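Long-range contacts in phosphoribosyl-aminoimidazole carboxylase (Aspergillus clavatus, PDB 3K5I), which probably catalyses, as an ATP-grasp enzyme of purine biosynthesis, the ATP-dependent carboxylation of 5-aminoimidazole ribonucleotide to its N5-carboxy derivative: residues V50-A55 and D67-G72; P162-S167 and R175-V180; P330-N335 and E386-I391. One frame throughout, in Å; residues are numbered along the deposited sequence.

Interaction 1: V50-A55 and D67-G72; sequences VNVLDA and DGHVTG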
loop_
_atom_site.group_PDB
_atom_site.type_symbol
_atom_site.label_atom_id
_atom_site.label_comp_id
_atom_site.label_asym_id
_atom_site.label_seq_id
_atom_site.Cartn_x
_atom_site.Cartn_y
_atom_site.Cartn_z
ATOM N N VAL A 50 2.397 14.625 -7.424
ATOM C CA VAL A 50 3.335 15.015 -6.419
ATOM C C VAL A 50 4.703 15.440 -6.995
ATOM O O VAL A 50 5.456 14.574 -7.507
ATOM C CB VAL A 50 3.324 14.097 -5.179
ATOM C CG1 VAL A 50 4.368 14.612 -4.141
ATOM C CG2 VAL A 50 1.918 14.145 -4.523
ATOM N N ASN A 51 5.023 16.755 -6.961
ATOM C CA ASN A 51 6.376 17.138 -7.451
ATOM C C ASN A 51 7.299 17.145 -6.246
ATOM O O ASN A 51 7.036 17.801 -5.261
ATOM C CB ASN A 51 6.502 18.531 -8.020
ATOM C CG ASN A 51 5.514 18.725 -9.108
ATOM O OD1 ASN A 51 5.194 17.746 -9.757
ATOM N ND2 ASN A 51 4.927 19.898 -9.200
ATOM N N VAL A 52 8.404 16.429 -6.280
ATOM C CA VAL A 52 9.275 16.368 -5.101
ATOM C C VAL A 52 10.567 17.160 -5.095
ATOM O O VAL A 52 11.245 17.219 -6.090
ATOM C CB VAL A 52 9.776 14.861 -5.117
ATOM C CG1 VAL A 52 10.472 14.397 -3.872
ATOM C CG2 VAL A 52 8.616 13.948 -5.381
ATOM N N LEU A 53 10.900 17.789 -3.978
ATOM C CA LEU A 53 12.171 18.493 -3.965
ATOM C C LEU A 53 13.212 17.670 -3.152
ATOM O O LEU A 53 13.065 17.439 -1.943
ATOM C CB LEU A 53 12.021 19.917 -3.403
ATOM C CG LEU A 53 13.312 20.764 -3.351
ATOM C CD1 LEU A 53 14.185 20.800 -4.607
ATOM C CD2 LEU A 53 13.099 22.174 -2.780
ATOM N N ASP A 54 14.250 17.193 -3.816
ATOM C CA ASP A 54 15.297 16.451 -3.118
ATOM C C ASP A 54 16.337 15.950 -4.130
ATOM O O ASP A 54 16.288 16.327 -5.297
ATOM C CB ASP A 54 14.683 15.299 -2.315
ATOM C CG ASP A 54 15.644 14.767 -1.247
ATOM O OD1 ASP A 54 16.889 14.889 -1.397
ATOM O OD2 ASP A 54 15.084 14.267 -0.263
ATOM N N ALA A 55 17.285 15.119 -3.731
ATOM C CA ALA A 55 18.226 14.637 -4.739
ATOM C C ALA A 55 17.519 13.817 -5.832
ATOM O O ALA A 55 16.407 13.359 -5.677
ATOM C CB ALA A 55 19.253 13.798 -4.086
ATOM N N ASP A 67 7.490 14.606 -15.174
ATOM C CA ASP A 67 8.565 15.612 -15.184
ATOM C C ASP A 67 8.582 16.771 -14.193
ATOM O O ASP A 67 9.407 17.685 -14.349
ATOM C CB ASP A 67 8.849 16.124 -16.598
ATOM C CG ASP A 67 7.671 16.858 -17.201
ATOM O OD1 ASP A 67 7.726 18.099 -17.334
ATOM O OD2 ASP A 67 6.693 16.177 -17.567
ATOM N N GLY A 68 7.721 16.768 -13.176
ATOM C CA GLY A 68 7.718 17.924 -12.275
ATOM C C GLY A 68 8.657 18.050 -11.080
ATOM O O GLY A 68 8.664 19.054 -10.340
ATOM N N HIS A 69 9.428 17.004 -10.833
ATOM C CA HIS A 69 10.269 17.101 -9.670
ATOM C C HIS A 69 11.308 18.207 -9.892
ATOM O O HIS A 69 11.615 18.650 -11.001
ATOM C CB HIS A 69 10.912 15.691 -9.444
ATOM C CG HIS A 69 9.919 14.583 -9.209
ATOM N ND1 HIS A 69 8.937 14.662 -8.244
ATOM C CD2 HIS A 69 9.780 13.360 -9.791
ATOM C CE1 HIS A 69 8.223 13.550 -8.269
ATOM N NE2 HIS A 69 8.714 12.737 -9.194
ATOM N N VAL A 70 11.908 18.545 -8.759
ATOM C CA VAL A 70 12.976 19.498 -8.773
ATOM C C VAL A 70 14.161 18.862 -8.125
ATOM O O VAL A 70 14.079 18.376 -7.011
ATOM C CB VAL A 70 12.579 20.750 -8.037
ATOM C CG1 VAL A 70 13.682 21.799 -8.264
ATOM C CG2 VAL A 70 11.199 21.180 -8.625
ATOM N N THR A 71 15.274 18.905 -8.834
ATOM C CA THR A 71 16.554 18.407 -8.356
ATOM C C THR A 71 17.274 19.489 -7.502
ATOM O O THR A 71 17.373 20.649 -7.876
ATOM C CB THR A 71 17.391 18.208 -9.565
ATOM O OG1 THR A 71 16.712 17.214 -10.350
ATOM C CG2 THR A 71 18.752 17.861 -9.064
ATOM N N GLY A 72 17.782 19.138 -6.328
ATOM C CA GLY A 72 18.421 20.136 -5.450
ATOM C C GLY A 72 17.939 19.786 -4.033
ATOM O O GLY A 72 17.328 18.723 -3.847
#
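The backbone N-H of V52 points straight into the ring nitrogen of H69: V52 N lies 2.7 Å from H69 ND1, the N-H···N angle is 163°, and the donor sits almost in the imidazole plane. H69 NE2 meets the carbonyl O of S64, which is consistent with the proton being on NE2 and ND1 being left as acceptor. With CG beside its own backbone N (chi1 -60°), the ring reaches back to the neighbouring strand, and the imidazole appears to stand in for the carbonyl that a continuing parallel ladder would offer. From there the pairing is parallel, one good bond followed by two weak ones. V70 N gives a nearly linear bond to V52 O (3.1 Å, 173°), and D54 N returns a weak one to V70 O at 3.4 Å, so that V70 is gripped on both sides of L53. A further weak bond runs from G72 N to D54 O at 3.3 Å. G72 has backbone angles that only glycine adopts readily, which suits the place where the short strand 70-71 ends.

Packing follows from the register. L53 and V70 share one face; the branch CD1 of L53 reaches across to V70 CB at 3.8 Å, and A79 and L83 of helix 77-84 cover the leucine. N51 lays its CB against the carbonyl of G68, 3.2 Å from G68 O, while its OD1 is held by Q49. On the opposite face D54 OD2 accepts the N-H of G32, in the glycine-rich turn, and the aspartate side chain comes within about 5 Å of the bound 5-aminoimidazole ribonucleotide, nearest atom to nearest atom. This is the edge of a Rossmann-like parallel sheet, as expected of a preATP-grasp domain.

Interaction 2: P162-S167 and R175-V180; sequences PLMLKS and RGNFRV. With ADP (adenosine-5'-diphosphate), chain G; AIR (5-aminoimidazole ribonucleotide), chain I.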
loop_
_atom_site.group_PDB
_atom_site.type_symbol
_atom_site.label_atom_id
_atom_site.label_comp_id
_atom_site.label_asym_id
_atom_site.label_seq_id
_atom_site.Cartn_x
_atom_site.Cartn_y
_atom_site.Cartn_z
ATOM N N PRO A 162 22.765 11.733 34.431
ATOM C CA PRO A 162 23.260 12.155 33.139
ATOM C C PRO A 162 22.313 13.247 32.674
ATOM O O PRO A 162 21.357 13.646 33.330
ATOM C CB PRO A 162 22.949 10.936 32.268
ATOM C CG PRO A 162 21.577 10.483 32.825
ATOM C CD PRO A 162 21.600 10.829 34.294
ATOM N N LEU A 163 22.559 13.695 31.457
ATOM C CA LEU A 163 21.699 14.700 30.862
ATOM C C LEU A 163 21.723 14.436 29.355
ATOM O O LEU A 163 22.599 13.754 28.815
ATOM C CB LEU A 163 22.217 16.092 31.198
ATOM C CG LEU A 163 23.698 16.454 31.088
ATOM C CD1 LEU A 163 23.833 16.536 29.541
ATOM C CD2 LEU A 163 24.091 17.805 31.807
ATOM N N MET A 164 20.747 14.977 28.640
ATOM C CA MET A 164 20.746 14.717 27.199
ATOM C C MET A 164 21.361 15.892 26.481
ATOM O O MET A 164 20.820 16.983 26.579
ATOM C CB MET A 164 19.321 14.459 26.686
ATOM C CG MET A 164 19.253 13.977 25.228
ATOM S SD MET A 164 20.376 12.602 25.058
ATOM C CE MET A 164 19.381 11.407 25.569
ATOM N N LEU A 165 22.495 15.717 25.816
ATOM C CA LEU A 165 23.021 16.890 25.141
ATOM C C LEU A 165 22.333 16.952 23.800
ATOM O O LEU A 165 22.284 15.937 23.121
ATOM C CB LEU A 165 24.532 16.854 24.894
ATOM C CG LEU A 165 25.196 18.160 24.412
ATOM C CD1 LEU A 165 24.847 19.458 25.217
ATOM C CD2 LEU A 165 26.756 18.017 24.203
ATOM N N LYS A 166 21.840 18.116 23.388
ATOM C CA LYS A 166 21.165 18.153 22.091
ATOM C C LYS A 166 21.456 19.367 21.209
ATOM O O LYS A 166 21.559 20.491 21.723
ATOM C CB LYS A 166 19.645 18.194 22.330
ATOM C CG LYS A 166 19.041 17.230 23.314
ATOM C CD LYS A 166 17.506 17.120 23.102
ATOM C CE LYS A 166 16.794 15.898 23.781
ATOM N NZ LYS A 166 15.247 15.762 23.739
ATOM N N SER A 167 21.539 19.132 19.900
ATOM C CA SER A 167 21.739 20.155 18.875
ATOM C C SER A 167 20.353 20.780 18.734
ATOM O O SER A 167 19.307 20.091 18.673
ATOM C CB SER A 167 22.003 19.590 17.455
ATOM O OG SER A 167 22.060 20.674 16.516
ATOM N N ARG A 175 20.172 11.875 15.735
ATOM C CA ARG A 175 21.334 12.477 15.115
ATOM C C ARG A 175 21.972 13.702 15.751
ATOM O O ARG A 175 23.115 13.994 15.407
ATOM C CB ARG A 175 21.219 12.561 13.595
ATOM C CG ARG A 175 21.272 11.205 12.887
ATOM C CD ARG A 175 20.754 11.447 11.460
ATOM N NE ARG A 175 20.212 10.276 10.753
ATOM C CZ ARG A 175 20.100 10.224 9.420
ATOM N NH1 ARG A 175 19.533 9.224 8.727
ATOM N NH2 ARG A 175 20.480 11.271 8.722
ATOM N N GLY A 176 21.279 14.420 16.641
ATOM C CA GLY A 176 21.830 15.611 17.336
ATOM C C GLY A 176 21.681 15.418 18.855
ATOM O O GLY A 176 21.605 16.353 19.611
ATOM N N ASN A 177 21.631 14.188 19.335
ATOM C CA ASN A 177 21.469 13.906 20.767
ATOM C C ASN A 177 22.755 13.254 21.285
ATOM O O ASN A 177 23.439 12.536 20.564
ATOM C CB ASN A 177 20.322 12.866 20.910
ATOM C CG ASN A 177 18.923 13.501 21.099
ATOM O OD1 ASN A 177 18.588 14.551 20.536
ATOM N ND2 ASN A 177 18.094 12.866 21.913
ATOM N N PHE A 178 23.083 13.500 22.544
ATOM C CA PHE A 178 24.251 12.883 23.118
ATOM C C PHE A 178 24.090 12.868 24.611
ATOM O O PHE A 178 24.111 13.905 25.271
ATOM C CB PHE A 178 25.549 13.553 22.768
ATOM C CG PHE A 178 26.765 12.724 23.079
ATOM C CD1 PHE A 178 27.416 12.019 22.067
ATOM C CD2 PHE A 178 27.276 12.665 24.361
ATOM C CE1 PHE A 178 28.557 11.259 22.301
ATOM C CE2 PHE A 178 28.433 11.922 24.636
ATOM C CZ PHE A 178 29.070 11.180 23.592
ATOM N N ARG A 179 23.923 11.644 25.093
ATOM C CA ARG A 179 23.794 11.369 26.512
ATOM C C ARG A 179 25.085 11.701 27.237
ATOM O O ARG A 179 26.161 11.201 26.888
ATOM C CB ARG A 179 23.632 9.876 26.760
ATOM C CG ARG A 179 23.177 9.742 28.240
ATOM C CD ARG A 179 22.399 8.442 28.554
ATOM N NE ARG A 179 22.775 7.954 29.881
ATOM C CZ ARG A 179 22.075 7.129 30.653
ATOM N NH1 ARG A 179 22.555 6.818 31.857
ATOM N NH2 ARG A 179 20.924 6.623 30.232
ATOM N N VAL A 180 24.981 12.542 28.256
ATOM C CA VAL A 180 26.158 12.911 29.021
ATOM C C VAL A 180 25.933 12.261 30.398
ATOM O O VAL A 180 24.975 12.618 31.047
ATOM C CB VAL A 180 26.229 14.432 29.106
ATOM C CG1 VAL A 180 27.544 14.785 29.751
ATOM C CG2 VAL A 180 26.069 15.087 27.712
HETATM P PB ADP G . 15.140 13.380 17.696
HETATM O O1B ADP G . 16.402 13.102 16.973
HETATM O O2B ADP G . 14.744 14.609 16.906
HETATM O O3B ADP G . 13.757 12.656 17.783
HETATM P PA ADP G . 14.478 13.507 20.616
HETATM O O1A ADP G . 13.090 13.103 20.381
HETATM O O2A ADP G . 14.495 14.682 21.561
HETATM O O3A ADP G . 15.297 13.742 19.253
HETATM O "O5'" ADP G . 15.062 12.232 21.401
HETATM C "C5'" ADP G . 14.860 10.893 20.935
HETATM C "C4'" ADP G . 14.647 9.977 22.114
HETATM O "O4'" ADP G . 15.781 10.073 23.014
HETATM C "C3'" ADP G . 13.503 10.265 23.071
HETATM O "O3'" ADP G . 12.417 9.454 22.593
HETATM C "C2'" ADP G . 13.918 9.646 24.411
HETATM O "O2'" ADP G . 14.125 8.206 24.298
HETATM C "C1'" ADP G . 15.358 10.106 24.339
HETATM N N9 ADP G . 15.420 11.374 25.050
HETATM C C8 ADP G . 15.259 12.600 24.465
HETATM N N7 ADP G . 15.208 13.578 25.399
HETATM C C5 ADP G . 15.424 12.889 26.575
HETATM C C6 ADP G . 15.609 13.395 27.906
HETATM N N6 ADP G . 15.546 14.479 28.438
HETATM N N1 ADP G . 15.806 12.447 28.868
HETATM C C2 ADP G . 15.932 11.092 28.611
HETATM N N3 ADP G . 15.874 10.651 27.382
HETATM C C4 ADP G . 15.602 11.531 26.403
HETATM N N1 AIR I . 12.552 12.266 8.129
HETATM C C2 AIR I . 12.274 13.600 8.202
HETATM N N3 AIR I . 12.453 14.153 9.400
HETATM C C4 AIR I . 12.836 13.073 10.173
HETATM C C5 AIR I . 12.913 11.905 9.417
HETATM N N6 AIR I . 13.267 10.627 9.765
HETATM C "C1'" AIR I . 12.581 11.293 7.013
HETATM C "C2'" AIR I . 12.158 11.894 5.653
HETATM C "C3'" AIR I . 13.502 12.600 5.398
HETATM C "C4'" AIR I . 14.440 11.417 5.651
HETATM O "O4'" AIR I . 13.952 10.950 6.923
HETATM O "O2'" AIR I . 11.676 11.028 4.605
HETATM O "O3'" AIR I . 13.487 13.192 4.117
HETATM C "C5'" AIR I . 15.767 10.905 5.124
HETATM O "O5'" AIR I . 16.705 10.535 6.175
HETATM P P AIR I . 18.187 10.058 5.741
HETATM O O6 AIR I . 18.472 8.545 6.256
HETATM O O7 AIR I . 19.057 11.082 6.383
HETATM O O8 AIR I . 18.236 10.087 4.230
HETATM O O HOH W 1 18.336 17.606 19.104
#
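P162 and R179 meet at the open end of a beta hairpin of the ATP-grasp domain, its strands 163-167 and 177-180 antiparallel. The proline, which follows a cis peptide bond, sets CG over one face of the R179 guanidinium, 3.7 Å above its plane and toward the rim; R179 NE is bonded to N181. L163 forms a hydrogen-bonded pair with V180, in which V180 N reaches L163 O at 2.7 Å and 173°. Because the leucine's CG stands between its backbone N and carbonyl carbon (chi1 45°), CD1 is driven against the valine, and CD1 to V180 CB is a tight 3.2 Å. M164 faces the nucleotide. Its flexible thioether is bent at both chi2 and chi3, which brings SD near R179 N and CE to the adenine of ADP, 3.9 Å from C4. Next, L165 pairs with F178 through backbone bonds in both directions, and the two apolar side chains go to the face covered by helix 186-192, where both touch A189.

K166 returns to the nucleotide side. Its long chain is extended beyond CG and runs beside N177, and NZ gives bonds to two parts of ADP, the phosphate O2A at 2.5 Å and the base nitrogen N7 at 2.7 Å, with E201 as salt-bridge partner. N177 ND2 is held by S234 and adds only a weak bond to O5' of ADP. At S167 the ladder ends with S167 N bonded to G176 O, 2.8 Å apart, and a water that donates to S167 O bonds weakly to N177 OD1. Just beyond, the extended R175 grips the phosphate of 5-aminoimidazole ribonucleotide, with NH2 2.7 Å from O7.

Interaction 3: P330-N335 and E386-I391; sequences PSIMLN and EAETHI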
loop_
_atom_site.group_PDB
_atom_site.type_symbol
_atom_site.label_atom_id
_atom_site.label_comp_id
_atom_site.label_asym_id
_atom_site.label_seq_id
_atom_site.Cartn_x
_atom_site.Cartn_y
_atom_site.Cartn_z
ATOM N N PRO A 330 -4.855 -4.797 16.433
ATOM C CA PRO A 330 -3.561 -4.458 17.058
ATOM C C PRO A 330 -2.351 -4.658 16.137
ATOM O O PRO A 330 -2.335 -5.551 15.262
ATOM C CB PRO A 330 -3.479 -5.340 18.329
ATOM C CG PRO A 330 -4.956 -5.652 18.636
ATOM C CD PRO A 330 -5.826 -5.375 17.385
ATOM N N SER A 331 -1.324 -3.840 16.347
ATOM C CA SER A 331 -0.116 -3.952 15.542
ATOM C C SER A 331 1.169 -3.459 16.180
ATOM O O SER A 331 1.210 -2.753 17.189
ATOM C CB SER A 331 -0.313 -3.536 14.088
ATOM O OG SER A 331 -0.761 -2.203 13.946
ATOM N N ILE A 332 2.255 -3.914 15.588
ATOM C CA ILE A 332 3.556 -3.530 16.113
ATOM C C ILE A 332 4.425 -3.140 14.904
ATOM O O ILE A 332 4.446 -3.865 13.899
ATOM C CB ILE A 332 4.247 -4.769 16.869
ATOM C CG1 ILE A 332 3.391 -5.198 18.055
ATOM C CG2 ILE A 332 5.594 -4.389 17.563
ATOM C CD1 ILE A 332 3.775 -6.571 18.556
ATOM N N MET A 333 5.145 -2.021 14.987
ATOM C CA MET A 333 6.029 -1.660 13.871
ATOM C C MET A 333 7.401 -1.690 14.509
ATOM O O MET A 333 7.599 -1.168 15.639
ATOM C CB MET A 333 5.721 -0.269 13.286
ATOM C CG MET A 333 6.672 0.294 12.167
ATOM S SD MET A 333 7.251 1.964 12.643
ATOM C CE MET A 333 8.344 1.640 13.916
ATOM N N LEU A 334 8.297 -2.313 13.743
ATOM C CA LEU A 334 9.713 -2.432 14.089
ATOM C C LEU A 334 10.532 -1.664 13.020
ATOM O O LEU A 334 10.276 -1.787 11.824
ATOM C CB LEU A 334 10.122 -3.915 14.115
ATOM C CG LEU A 334 11.613 -4.120 14.440
ATOM C CD1 LEU A 334 11.963 -4.066 15.918
ATOM C CD2 LEU A 334 11.945 -5.488 13.985
ATOM N N ASN A 335 11.485 -0.820 13.397
ATOM C CA ASN A 335 12.241 -0.103 12.370
ATOM C C ASN A 335 13.355 -1.025 11.959
ATOM O O ASN A 335 13.734 -1.802 12.801
ATOM C CB ASN A 335 12.919 1.166 12.942
ATOM C CG ASN A 335 12.077 2.406 12.695
ATOM O OD1 ASN A 335 11.179 2.395 11.831
ATOM N ND2 ASN A 335 12.316 3.463 13.467
ATOM N N GLU A 386 -0.944 -11.859 20.415
ATOM C CA GLU A 386 -0.582 -12.618 19.225
ATOM C C GLU A 386 0.357 -11.896 18.243
ATOM O O GLU A 386 1.221 -12.545 17.612
ATOM C CB GLU A 386 -1.903 -12.961 18.582
ATOM C CG GLU A 386 -1.878 -14.113 17.648
ATOM C CD GLU A 386 -3.162 -14.141 16.851
ATOM O OE1 GLU A 386 -4.233 -13.698 17.357
ATOM O OE2 GLU A 386 -3.042 -14.606 15.703
ATOM N N ALA A 387 0.179 -10.572 18.113
ATOM C CA ALA A 387 1.030 -9.734 17.239
ATOM C C ALA A 387 2.432 -9.791 17.866
ATOM O O ALA A 387 3.448 -9.931 17.165
ATOM C CB ALA A 387 0.529 -8.256 17.187
ATOM N N GLU A 388 2.474 -9.689 19.195
ATOM C CA GLU A 388 3.747 -9.762 19.901
ATOM C C GLU A 388 4.464 -11.100 19.637
ATOM O O GLU A 388 5.682 -11.172 19.420
ATOM C CB GLU A 388 3.512 -9.675 21.376
ATOM C CG GLU A 388 3.397 -8.269 21.927
ATOM C CD GLU A 388 2.704 -8.312 23.283
ATOM O OE1 GLU A 388 2.299 -7.260 23.810
ATOM O OE2 GLU A 388 2.562 -9.412 23.851
ATOM N N THR A 389 3.688 -12.171 19.656
ATOM C CA THR A 389 4.318 -13.454 19.360
ATOM C C THR A 389 4.797 -13.614 17.912
ATOM O O THR A 389 5.815 -14.260 17.600
ATOM C CB THR A 389 3.222 -14.488 19.580
ATOM O OG1 THR A 389 2.787 -14.455 20.948
ATOM C CG2 THR A 389 3.739 -15.842 19.232
ATOM N N HIS A 390 4.035 -13.072 16.975
ATOM C CA HIS A 390 4.471 -13.224 15.588
ATOM C C HIS A 390 5.750 -12.481 15.356
ATOM O O HIS A 390 6.597 -12.908 14.577
ATOM C CB HIS A 390 3.531 -12.510 14.689
ATOM C CG HIS A 390 2.256 -13.247 14.439
ATOM N ND1 HIS A 390 2.074 -14.573 14.785
ATOM C CD2 HIS A 390 1.102 -12.832 13.861
ATOM C CE1 HIS A 390 0.845 -14.931 14.450
ATOM N NE2 HIS A 390 0.243 -13.902 13.874
ATOM N N ILE A 391 5.895 -11.337 16.012
ATOM C CA ILE A 391 7.115 -10.570 15.797
ATOM C C ILE A 391 8.367 -10.920 16.613
ATOM O O ILE A 391 9.500 -10.605 16.212
ATOM C CB ILE A 391 6.849 -9.060 15.917
ATOM C CG1 ILE A 391 7.843 -8.249 15.112
ATOM C CG2 ILE A 391 6.873 -8.641 17.367
ATOM C CD1 ILE A 391 7.381 -6.707 14.808
#
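In the C-terminal domain helix 384-399 lies along one face of the sheet that contains strand 331-337, and I332 is the residue of strand 331-335 that meets the helix most extensively. The axes of strand 331-335 and helix segment 386-391 approach to 8.0 Å and run 32° apart, a close fit that small and branched apolar residues allow. I332 extends its chain at chi2 (164°), so that CD1 reaches the helix backbone, 3.4 Å from E388 N. Around that methyl stand A387 CB, 3.9 Å from I332 CD1, the aliphatic CG of E388 at 3.8 Å and I391 CG2 at 3.9 Å. A387 suits its place because a single methyl lets the isoleucine sink in. I391, one turn later, has a longer branch ending in CD1, which touches L334 CB at 4.0 Å and I332 CG2 at the same distance. Of the E388 side chain only the aliphatic part joins in, since its carboxylate is salt-bridged to R244. E386 and H390 pack on Q323 of the second subunit. The side chains meet through apolar atoms alone, the arrangement of a helix packed on an antiparallel sheet.

From the N terminus the three contacts follow in series, none nesting in or crossing another. Interaction 1 closes the loop 56-66 at the edge of the N-terminal parallel sheet. Interaction 2 closes the hairpin turn 168-174 in the four-stranded sheet of the ATP-grasp domain. Interaction 3 spans the much longer excursion 336-385 and fastens the C-terminal helix to the large eight-stranded antiparallel sheet, which also contains strands of the ATP-grasp range. No two touch: nearest atoms are about 11 Å apart for interactions 1 and 2 and about 10 Å for 2 and 3. R175 of interaction 2 belongs to the 5-aminoimidazole ribonucleotide pocket, and interaction 1 lies close to it.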